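Local coordinates for putative ubiquinone biosynthesis protein (Nostoc punctiforme, PDB 3MSQ) that is of uncertain function but probably takes part in the biosynthesis of ubiquinone or a related quinone, at residues V53-K57 / D114-L118; V91-M96 / D127-V131. All blocks are in the same frame, centred on the assembly; numbering follows the deposited sequence.

Interaction 1 (V53-K57 / D114-L118); sequences VDELK and DISYL
V53 sits at the apolar centre of this helix-helix contact, which packs the last turn of helix 47-56 against the first turn of helix 114-133 in an all-helical Coq4-family fold. Residues 53-56 and 114-118 are helical, with K57 N bonded back to V53 O at 3.0 Å and L118 N to D114 O at 2.9 Å, and their CA register is set by V53 and I115, 6.8 Å apart. V53, chi1 t, points across the interface and sends its two methyls to different neighbours: CG1 lies 3.5 Å from D114 CB, while CG2 lies 3.8 Å from I115 CG1 and 4.0 Å from L118 CD2. A short, branched side chain suits so close a backbone approach. One helical turn on, the longer L56 (m, t) bridges a wider gap, with CD1 3.5 Å from CD2 of L118 (t, p). L118 thus meets both V53 and L56, which lie on one face of their helix. V62, of helix 60-68, packs on L56, and F66 of that helix touches both K57 and D114.

Toward solvent the chemistry turns polar. The lysine chain, near-extended at chi2 and chi4 with chi3 at 119°, is long enough to bring its ammonium to the carboxylate of D114 (chi1 m), where K57 NZ donates to D114 OD2 in a 3.1 Å salt bridge.

Interaction 2 (V91-M96 / D127-V131); sequences VYAREM and DIYHV
The HDxxH signature of the Coq4 family, a pattern suggestive of metal binding, supplies D127 and H130 to this contact between helices 114-133 and 88-98. The short axes approach to 10.5 Å at 109°, nearly perpendicular, with Y92 and I128 in register (CA-CA 7.0 Å). Segment 127-131 is kinked, and V131 N bonds to I128 O at 3.0 Å. Y92 (chi1 t) presents a ring face to I128, whose CG1 makes a CH-pi contact 4.3 Å from the ring centroid; its hydroxyl then reaches past, Y92 OH donating to D127 OD2 at 3.2 Å. Selenomethionine M96 brings SE to 3.5 Å from the same OD2. V131, a compact filler, has CG1 3.8 Å from E95 OE1. E95 (p, t) extends to H130 (chi1 p), whose NE2 donates to E95 OE2 at 2.7 Å, almost linearly (176°). With R99 salt-bridged to D127 OD1, both acids are matched to donors, and H130 NE2 is here committed to a carboxylate.

Helix 114-133 is common to both contacts: interaction 1 uses its opening turn, interaction 2 a kinked stretch close to its end. Their centres are 25 Å apart, on opposite sides of the chain's centre, and the contacts do not touch. The nearest approach is made by Y129 OH, 7.2 Å from L118 CD1. Along the sequence the segments alternate, so helix 47-56 meets the start of the shared helix and helix 88-98 the region of the HDxxH signature. Interaction 1 is mainly hydrophobic with one charged edge, as befits plain helix packing. Interaction 2 is richer in polar side chains, consistent with a place at the family's probable functional site.

Interaction 1 (V53-K57 / D114-L118)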
loop_
_atom_site.group_PDB
_atom_site.type_symbol
_atom_site.label_atom_id
_atom_site.label_comp_id
_atom_site.label_asym_id
_atom_site.label_seq_id
_atom_site.Cartn_x
_atom_site.Cartn_y
_atom_site.Cartn_z
ATOM N N VAL A 53 -27.004 1.891 1.337
ATOM C CA VAL A 53 -28.241 1.165 1.572
ATOM C C VAL A 53 -29.303 2.136 2.144
ATOM O O VAL A 53 -30.415 2.181 1.626
ATOM C CB VAL A 53 -27.980 -0.045 2.484
ATOM C CG1 VAL A 53 -29.286 -0.592 3.040
ATOM C CG2 VAL A 53 -27.198 -1.125 1.737
ATOM N N ASP A 54 -28.933 2.948 3.156
ATOM C CA ASP A 54 -29.809 3.949 3.778
ATOM C C ASP A 54 -30.361 4.967 2.770
ATOM O O ASP A 54 -31.538 5.308 2.819
ATOM C CB ASP A 54 -29.101 4.664 4.945
ATOM C CG ASP A 54 -28.857 3.805 6.182
ATOM O OD1 ASP A 54 -29.397 2.661 6.243
ATOM O OD2 ASP A 54 -28.169 4.286 7.113
ATOM N N GLU A 55 -29.532 5.404 1.831
ATOM C CA GLU A 55 -29.925 6.377 0.814
ATOM C C GLU A 55 -30.770 5.783 -0.326
ATOM O O GLU A 55 -31.688 6.454 -0.807
ATOM C CB GLU A 55 -28.705 7.166 0.300
ATOM C CG GLU A 55 -28.165 8.191 1.292
ATOM C CD GLU A 55 -29.148 9.236 1.795
ATOM O OE1 GLU A 55 -29.706 9.994 0.967
ATOM O OE2 GLU A 55 -29.361 9.288 3.029
ATOM N N LEU A 56 -30.472 4.535 -0.742
ATOM C CA LEU A 56 -31.215 3.813 -1.783
ATOM C C LEU A 56 -32.624 3.537 -1.314
ATOM O O LEU A 56 -33.565 3.770 -2.066
ATOM C CB LEU A 56 -30.518 2.487 -2.125
ATOM C CG LEU A 56 -29.320 2.556 -3.066
ATOM C CD1 LEU A 56 -28.493 1.337 -2.951
ATOM C CD2 LEU A 56 -29.772 2.634 -4.491
ATOM N N LYS A 57 -32.765 3.075 -0.050
ATOM C CA LYS A 57 -34.046 2.806 0.612
ATOM C C LYS A 57 -34.934 4.073 0.791
ATOM O O LYS A 57 -36.081 3.946 1.202
ATOM C CB LYS A 57 -33.818 2.090 1.942
ATOM C CG LYS A 57 -33.512 0.600 1.813
ATOM C CD LYS A 57 -33.412 -0.024 3.205
ATOM C CE LYS A 57 -34.427 -1.106 3.439
ATOM N NZ LYS A 57 -34.477 -1.469 4.870
ATOM N N ASP A 114 -29.425 -6.280 4.147
ATOM C CA ASP A 114 -29.551 -5.346 3.023
ATOM C C ASP A 114 -28.266 -5.176 2.211
ATOM O O ASP A 114 -28.363 -5.015 0.988
ATOM C CB ASP A 114 -30.118 -3.991 3.448
ATOM C CG ASP A 114 -31.518 -3.961 4.063
ATOM O OD1 ASP A 114 -32.406 -4.763 3.611
ATOM O OD2 ASP A 114 -31.773 -3.055 4.898
ATOM N N ILE A 115 -27.068 -5.212 2.867
ATOM C CA ILE A 115 -25.775 -5.101 2.164
ATOM C C ILE A 115 -25.516 -6.344 1.259
ATOM O O ILE A 115 -25.169 -6.179 0.085
ATOM C CB ILE A 115 -24.621 -4.792 3.152
ATOM C CG1 ILE A 115 -24.719 -3.336 3.637
ATOM C CG2 ILE A 115 -23.239 -5.111 2.553
ATOM C CD1 ILE A 115 -23.928 -3.009 4.910
ATOM N N SER A 116 -25.743 -7.578 1.788
ATOM C CA SER A 116 -25.599 -8.793 0.984
ATOM C C SER A 116 -26.681 -8.825 -0.106
ATOM O O SER A 116 -26.424 -9.298 -1.219
ATOM C CB SER A 116 -25.598 -10.052 1.843
ATOM O OG SER A 116 -26.654 -10.057 2.785
ATOM N N TYR A 117 -27.864 -8.240 0.191
ATOM C CA TYR A 117 -28.896 -8.127 -0.826
ATOM C C TYR A 117 -28.441 -7.215 -2.014
ATOM O O TYR A 117 -28.504 -7.627 -3.165
ATOM C CB TYR A 117 -30.239 -7.643 -0.251
ATOM C CG TYR A 117 -31.200 -7.310 -1.370
ATOM C CD1 TYR A 117 -31.544 -8.262 -2.325
ATOM C CD2 TYR A 117 -31.679 -6.018 -1.541
ATOM C CE1 TYR A 117 -32.332 -7.935 -3.424
ATOM C CE2 TYR A 117 -32.521 -5.694 -2.603
ATOM C CZ TYR A 117 -32.842 -6.658 -3.546
ATOM O OH TYR A 117 -33.639 -6.356 -4.622
ATOM N N LEU A 118 -28.030 -5.980 -1.731
ATOM C CA LEU A 118 -27.602 -5.020 -2.750
ATOM C C LEU A 118 -26.450 -5.555 -3.582
ATOM O O LEU A 118 -26.401 -5.294 -4.773
ATOM C CB LEU A 118 -27.230 -3.687 -2.096
ATOM C CG LEU A 118 -26.762 -2.554 -3.007
ATOM C CD1 LEU A 118 -27.811 -2.181 -4.028
ATOM C CD2 LEU A 118 -26.320 -1.347 -2.185
#

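Interaction 2 (V91-M96 / D127-V131)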
loop_
_atom_site.group_PDB
_atom_site.type_symbol
_atom_site.label_atom_id
_atom_site.label_comp_id
_atom_site.label_asym_id
_atom_site.label_seq_id
_atom_site.Cartn_x
_atom_site.Cartn_y
_atom_site.Cartn_z
ATOM N N VAL A 91 -30.594 -8.345 -27.807
ATOM C CA VAL A 91 -29.360 -7.551 -27.789
ATOM C C VAL A 91 -28.342 -8.148 -26.810
ATOM O O VAL A 91 -27.179 -8.338 -27.187
ATOM C CB VAL A 91 -29.616 -6.041 -27.539
ATOM C CG1 VAL A 91 -28.313 -5.240 -27.581
ATOM C CG2 VAL A 91 -30.627 -5.474 -28.531
ATOM N N TYR A 92 -28.797 -8.472 -25.569
ATOM C CA TYR A 92 -27.981 -9.050 -24.491
ATOM C C TYR A 92 -27.394 -10.394 -24.891
ATOM O O TYR A 92 -26.178 -10.562 -24.807
ATOM C CB TYR A 92 -28.785 -9.158 -23.178
ATOM C CG TYR A 92 -27.968 -9.615 -21.985
ATOM C CD1 TYR A 92 -26.849 -8.894 -21.561
ATOM C CD2 TYR A 92 -28.326 -10.753 -21.260
ATOM C CE1 TYR A 92 -26.091 -9.308 -20.466
ATOM C CE2 TYR A 92 -27.581 -11.172 -20.155
ATOM C CZ TYR A 92 -26.465 -10.445 -19.760
ATOM O OH TYR A 92 -25.723 -10.835 -18.667
ATOM N N ALA A 93 -28.248 -11.320 -25.367
ATOM C CA ALA A 93 -27.862 -12.656 -25.809
ATOM C C ALA A 93 -26.880 -12.632 -26.987
ATOM O O ALA A 93 -25.866 -13.329 -26.929
ATOM C CB ALA A 93 -29.093 -13.472 -26.156
ATOM N N ARG A 94 -27.149 -11.802 -28.022
ATOM C CA ARG A 94 -26.293 -11.660 -29.206
ATOM C C ARG A 94 -24.866 -11.261 -28.832
ATOM O O ARG A 94 -23.918 -11.832 -29.379
ATOM C CB ARG A 94 -26.893 -10.676 -30.229
ATOM N N GLU A 95 -24.714 -10.324 -27.871
ATOM C CA GLU A 95 -23.394 -9.896 -27.418
ATOM C C GLU A 95 -22.756 -10.776 -26.327
ATOM O O GLU A 95 -21.545 -10.677 -26.092
ATOM C CB GLU A 95 -23.320 -8.392 -27.137
ATOM C CG GLU A 95 -24.119 -7.892 -25.952
ATOM C CD GLU A 95 -23.799 -6.444 -25.639
ATOM O OE1 GLU A 95 -24.333 -5.556 -26.346
ATOM O OE2 GLU A 95 -22.957 -6.201 -24.742
HETATM N N MSE A 96 -23.558 -11.658 -25.691
HETATM C CA MSE A 96 -23.070 -12.619 -24.696
HETATM C C MSE A 96 -22.369 -13.769 -25.426
HETATM O O MSE A 96 -21.318 -14.238 -24.975
HETATM C CB MSE A 96 -24.211 -13.184 -23.828
HETATM C CG MSE A 96 -24.495 -12.393 -22.532
HETATM SE SE MSE A 96 -22.977 -11.741 -21.438
HETATM C CE MSE A 96 -21.796 -13.414 -21.426
ATOM N N ASP A 127 -24.618 -6.428 -15.539
ATOM C CA ASP A 127 -24.177 -6.718 -16.907
ATOM C C ASP A 127 -25.225 -6.313 -17.974
ATOM O O ASP A 127 -24.887 -6.202 -19.146
ATOM C CB ASP A 127 -23.768 -8.188 -17.047
ATOM C CG ASP A 127 -22.746 -8.414 -18.109
ATOM O OD1 ASP A 127 -21.600 -7.937 -17.937
ATOM O OD2 ASP A 127 -23.076 -9.085 -19.107
ATOM N N ILE A 128 -26.480 -6.087 -17.560
ATOM C CA ILE A 128 -27.588 -5.658 -18.422
ATOM C C ILE A 128 -27.477 -4.135 -18.619
ATOM O O ILE A 128 -27.684 -3.657 -19.736
ATOM C CB ILE A 128 -28.971 -6.119 -17.832
ATOM C CG1 ILE A 128 -29.103 -7.655 -17.830
ATOM C CG2 ILE A 128 -30.160 -5.499 -18.546
ATOM C CD1 ILE A 128 -29.526 -8.299 -16.493
ATOM N N TYR A 129 -27.104 -3.394 -17.545
ATOM C CA TYR A 129 -26.975 -1.929 -17.485
ATOM C C TYR A 129 -26.359 -1.284 -18.714
ATOM O O TYR A 129 -26.988 -0.396 -19.287
ATOM C CB TYR A 129 -26.232 -1.438 -16.216
ATOM C CG TYR A 129 -26.914 -1.659 -14.884
ATOM C CD1 TYR A 129 -28.210 -2.150 -14.815
ATOM C CD2 TYR A 129 -26.250 -1.395 -13.689
ATOM C CE1 TYR A 129 -28.820 -2.403 -13.591
ATOM C CE2 TYR A 129 -26.849 -1.643 -12.456
ATOM C CZ TYR A 129 -28.142 -2.138 -12.411
ATOM O OH TYR A 129 -28.767 -2.380 -11.208
ATOM N N HIS A 130 -25.151 -1.719 -19.123
ATOM C CA HIS A 130 -24.444 -1.149 -20.265
ATOM C C HIS A 130 -25.228 -1.164 -21.603
ATOM O O HIS A 130 -25.032 -0.254 -22.414
ATOM C CB HIS A 130 -23.020 -1.727 -20.390
ATOM C CG HIS A 130 -22.985 -3.070 -21.030
ATOM N ND1 HIS A 130 -22.961 -4.229 -20.275
ATOM C CD2 HIS A 130 -23.002 -3.398 -22.345
ATOM C CE1 HIS A 130 -22.951 -5.223 -21.152
ATOM N NE2 HIS A 130 -22.982 -4.768 -22.412
ATOM N N VAL A 131 -26.111 -2.172 -21.828
ATOM C CA VAL A 131 -26.918 -2.229 -23.061
ATOM C C VAL A 131 -27.993 -1.123 -23.123
ATOM O O VAL A 131 -28.183 -0.522 -24.188
ATOM C CB VAL A 131 -27.423 -3.636 -23.521
ATOM C CG1 VAL A 131 -26.375 -4.717 -23.293
ATOM C CG2 VAL A 131 -28.743 -4.020 -22.882
#